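PDB 6TPL: intimin from Escherichia coli, which is an outer-membrane adhesin whose passenger, built in part from bacterial Ig-like domains such as the two here, probably carries the adhesive tip away from the cell surface. Local coordinates for residues T102-K110 against S179-V187. Numbering follows the deposited sequence.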
loop_
_atom_site.group_PDB
_atom_site.type_symbol
_atom_site.label_atom_id
_atom_site.label_comp_id
_atom_site.label_asym_id
_atom_site.label_seq_id
_atom_site.Cartn_x
_atom_site.Cartn_y
_atom_site.Cartn_z
ATOM N N THR A 102 -1.248 18.533 9.781
ATOM C CA THR A 102 -0.434 19.691 10.119
ATOM C C THR A 102 1.058 19.426 9.975
ATOM O O THR A 102 1.845 20.372 10.087
ATOM C CB THR A 102 -0.707 20.168 11.552
ATOM O OG1 THR A 102 -0.232 19.190 12.486
ATOM C CG2 THR A 102 -2.192 20.420 11.765
ATOM N N LYS A 103 1.471 18.184 9.729
ATOM C CA LYS A 103 2.883 17.824 9.723
ATOM C C LYS A 103 3.279 17.194 8.395
ATOM O O LYS A 103 2.551 16.360 7.849
ATOM C CB LYS A 103 3.208 16.847 10.862
ATOM C CG LYS A 103 2.936 17.382 12.252
ATOM C CD LYS A 103 3.031 16.277 13.294
ATOM C CE LYS A 103 4.469 15.849 13.546
ATOM N NZ LYS A 103 4.536 14.746 14.549
ATOM N N ALA A 104 4.449 17.592 7.887
ATOM C CA ALA A 104 5.024 16.980 6.693
ATOM C C ALA A 104 5.170 15.477 6.907
ATOM O O ALA A 104 5.996 15.035 7.712
ATOM C CB ALA A 104 6.376 17.617 6.346
ATOM N N SER A 105 4.358 14.683 6.206
ATOM C CA SER A 105 4.305 13.243 6.413
ATOM C C SER A 105 4.344 12.520 5.074
ATOM O O SER A 105 3.815 13.007 4.073
ATOM C CB SER A 105 3.026 12.822 7.168
ATOM O OG SER A 105 2.757 13.665 8.273
ATOM N N ILE A 106 4.962 11.340 5.070
ATOM C CA ILE A 106 4.852 10.456 3.918
ATOM C C ILE A 106 3.396 10.042 3.748
ATOM O O ILE A 106 2.746 9.589 4.698
ATOM C CB ILE A 106 5.746 9.221 4.084
ATOM C CG1 ILE A 106 7.215 9.620 4.071
ATOM C CG2 ILE A 106 5.470 8.233 2.964
ATOM C CD1 ILE A 106 8.170 8.503 4.449
ATOM N N THR A 107 2.875 10.201 2.534
ATOM C CA THR A 107 1.511 9.795 2.222
ATOM C C THR A 107 1.439 8.566 1.335
ATOM O O THR A 107 0.383 7.928 1.279
ATOM C CB THR A 107 0.746 10.941 1.540
ATOM O OG1 THR A 107 1.430 11.329 0.345
ATOM C CG2 THR A 107 0.619 12.129 2.481
ATOM N N GLU A 108 2.525 8.216 0.651
ATOM C CA GLU A 108 2.516 7.014 -0.166
ATOM C C GLU A 108 3.939 6.539 -0.424
ATOM O O GLU A 108 4.902 7.306 -0.351
ATOM C CB GLU A 108 1.780 7.254 -1.488
ATOM C CG GLU A 108 2.089 8.590 -2.171
ATOM C CD GLU A 108 1.457 8.698 -3.555
ATOM O OE1 GLU A 108 2.180 8.482 -4.548
ATOM O OE2 GLU A 108 0.245 8.969 -3.626
ATOM N N ILE A 109 4.042 5.247 -0.726
ATOM C CA ILE A 109 5.288 4.601 -1.114
ATOM C C ILE A 109 4.894 3.528 -2.123
ATOM O O ILE A 109 4.037 2.683 -1.839
ATOM C CB ILE A 109 6.039 4.030 0.105
ATOM C CG1 ILE A 109 7.319 3.345 -0.351
ATOM C CG2 ILE A 109 5.151 3.086 0.872
ATOM C CD1 ILE A 109 8.350 3.184 0.739
ATOM N N LYS A 110 5.460 3.590 -3.325
ATOM C CA LYS A 110 5.105 2.691 -4.415
ATOM C C LYS A 110 6.369 2.094 -5.017
ATOM O O LYS A 110 7.397 2.770 -5.112
ATOM C CB LYS A 110 4.308 3.426 -5.502
ATOM C CG LYS A 110 2.973 3.998 -5.041
ATOM C CD LYS A 110 2.308 4.769 -6.174
ATOM C CE LYS A 110 0.988 5.391 -5.758
ATOM N NZ LYS A 110 0.347 6.112 -6.897
ATOM N N SER A 179 11.916 0.392 3.663
ATOM C CA SER A 179 11.203 1.265 4.582
ATOM C C SER A 179 11.616 2.708 4.327
ATOM O O SER A 179 12.685 2.978 3.771
ATOM C CB SER A 179 11.483 0.896 6.048
ATOM O OG SER A 179 10.982 -0.394 6.354
ATOM N N ALA A 180 10.755 3.637 4.738
ATOM C CA ALA A 180 11.008 5.057 4.551
ATOM C C ALA A 180 10.504 5.834 5.756
ATOM O O ALA A 180 9.596 5.390 6.467
ATOM C CB ALA A 180 10.339 5.586 3.276
ATOM N N ARG A 181 11.097 7.007 5.972
ATOM C CA ARG A 181 10.719 7.838 7.102
ATOM C C ARG A 181 11.101 9.281 6.819
ATOM O O ARG A 181 12.011 9.563 6.036
ATOM C CB ARG A 181 11.399 7.378 8.394
ATOM C CG ARG A 181 12.911 7.559 8.357
ATOM C CD ARG A 181 13.577 7.022 9.621
ATOM N NE ARG A 181 14.998 7.356 9.683
ATOM C CZ ARG A 181 15.979 6.522 9.347
ATOM N NH1 ARG A 181 15.693 5.300 8.923
ATOM N NH2 ARG A 181 17.247 6.910 9.433
ATOM N N VAL A 182 10.394 10.191 7.483
ATOM C CA VAL A 182 10.781 11.590 7.564
ATOM C C VAL A 182 10.917 11.945 9.037
ATOM O O VAL A 182 10.427 11.237 9.921
ATOM C CB VAL A 182 9.773 12.528 6.865
ATOM C CG1 VAL A 182 9.756 12.271 5.359
ATOM C CG2 VAL A 182 8.391 12.362 7.474
ATOM N N SER A 183 11.594 13.059 9.296
ATOM C CA SER A 183 11.796 13.487 10.670
ATOM C C SER A 183 10.469 13.877 11.310
ATOM O O SER A 183 9.557 14.381 10.651
ATOM C CB SER A 183 12.767 14.669 10.727
ATOM O OG SER A 183 14.010 14.338 10.128
ATOM N N ASP A 184 10.368 13.616 12.611
ATOM C CA ASP A 184 9.300 14.058 13.503
ATOM C C ASP A 184 7.956 13.375 13.258
ATOM O O ASP A 184 6.965 13.766 13.890
ATOM C CB ASP A 184 9.069 15.579 13.445
ATOM C CG ASP A 184 10.298 16.381 13.858
ATOM O OD1 ASP A 184 10.447 17.535 13.396
ATOM O OD2 ASP A 184 11.117 15.853 14.638
ATOM N N VAL A 185 7.875 12.376 12.383
ATOM C CA VAL A 185 6.653 11.594 12.197
ATOM C C VAL A 185 6.938 10.164 12.637
ATOM O O VAL A 185 7.812 9.497 12.073
ATOM C CB VAL A 185 6.162 11.634 10.742
ATOM C CG1 VAL A 185 4.949 10.724 10.572
ATOM C CG2 VAL A 185 5.830 13.063 10.325
ATOM N N ALA A 186 6.183 9.686 13.622
ATOM C CA ALA A 186 6.459 8.399 14.261
ATOM C C ALA A 186 5.750 7.263 13.519
ATOM O O ALA A 186 4.928 6.528 14.066
ATOM C CB ALA A 186 6.050 8.451 15.728
ATOM N N VAL A 187 6.106 7.114 12.245
ATOM C CA VAL A 187 5.549 6.063 11.400
ATOM C C VAL A 187 6.680 5.421 10.609
ATOM O O VAL A 187 7.374 6.101 9.844
ATOM C CB VAL A 187 4.465 6.601 10.448
ATOM C CG1 VAL A 187 3.957 5.494 9.535
ATOM C CG2 VAL A 187 3.321 7.225 11.242
HETATM O O HOH W 1 8.212 15.791 8.655
#
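K103 reaches across to the type II beta turn of V182-V185 and gives the one direct hydrogen bond between the segments, NZ to the backbone O of D184 at 2.7 Å. The ammonium group meets this carbonyl nearly end-on (C=O...N angle 163°), put there by a chain that bends at chi3 (73°). With an alanine in place of K103, the D184 carbonyl would probably lose this partner, and the turn would be less firmly tied to the chain leading into strand 105-111. A water makes a second polar link, donating to A104 O at 2.5 Å and to S183 O at 2.8 Å. S105 OG turns back to K103 O within its own segment, approaching from above the carbonyl plane, while V185 CG2 packs 3.7 Å from S105 OG and lies 3.3 Å from A104 O.

Further along, the contact is apolar. I106 extends its CD1 over the backbone at A180 and R181, 3.8 Å from A180 CB, and its CG1 meets V182 CG1 at 3.9 Å where the two side chains cross obliquely. I109 CD1 reaches the same A180 methyl from farther along the strand.

The axes of 105-110 and 179-181 approach to 8.3 Å, their N-to-C directions 139° apart, facing across the Ig-like sandwich: strand 105-111 pairs with 124-132 in one sheet, strand 174-181 with 141-146 in the other. V128 backs I106 and I109, V142 flanks V182, and strand 91-99 of the preceding domain touches S105 and I106.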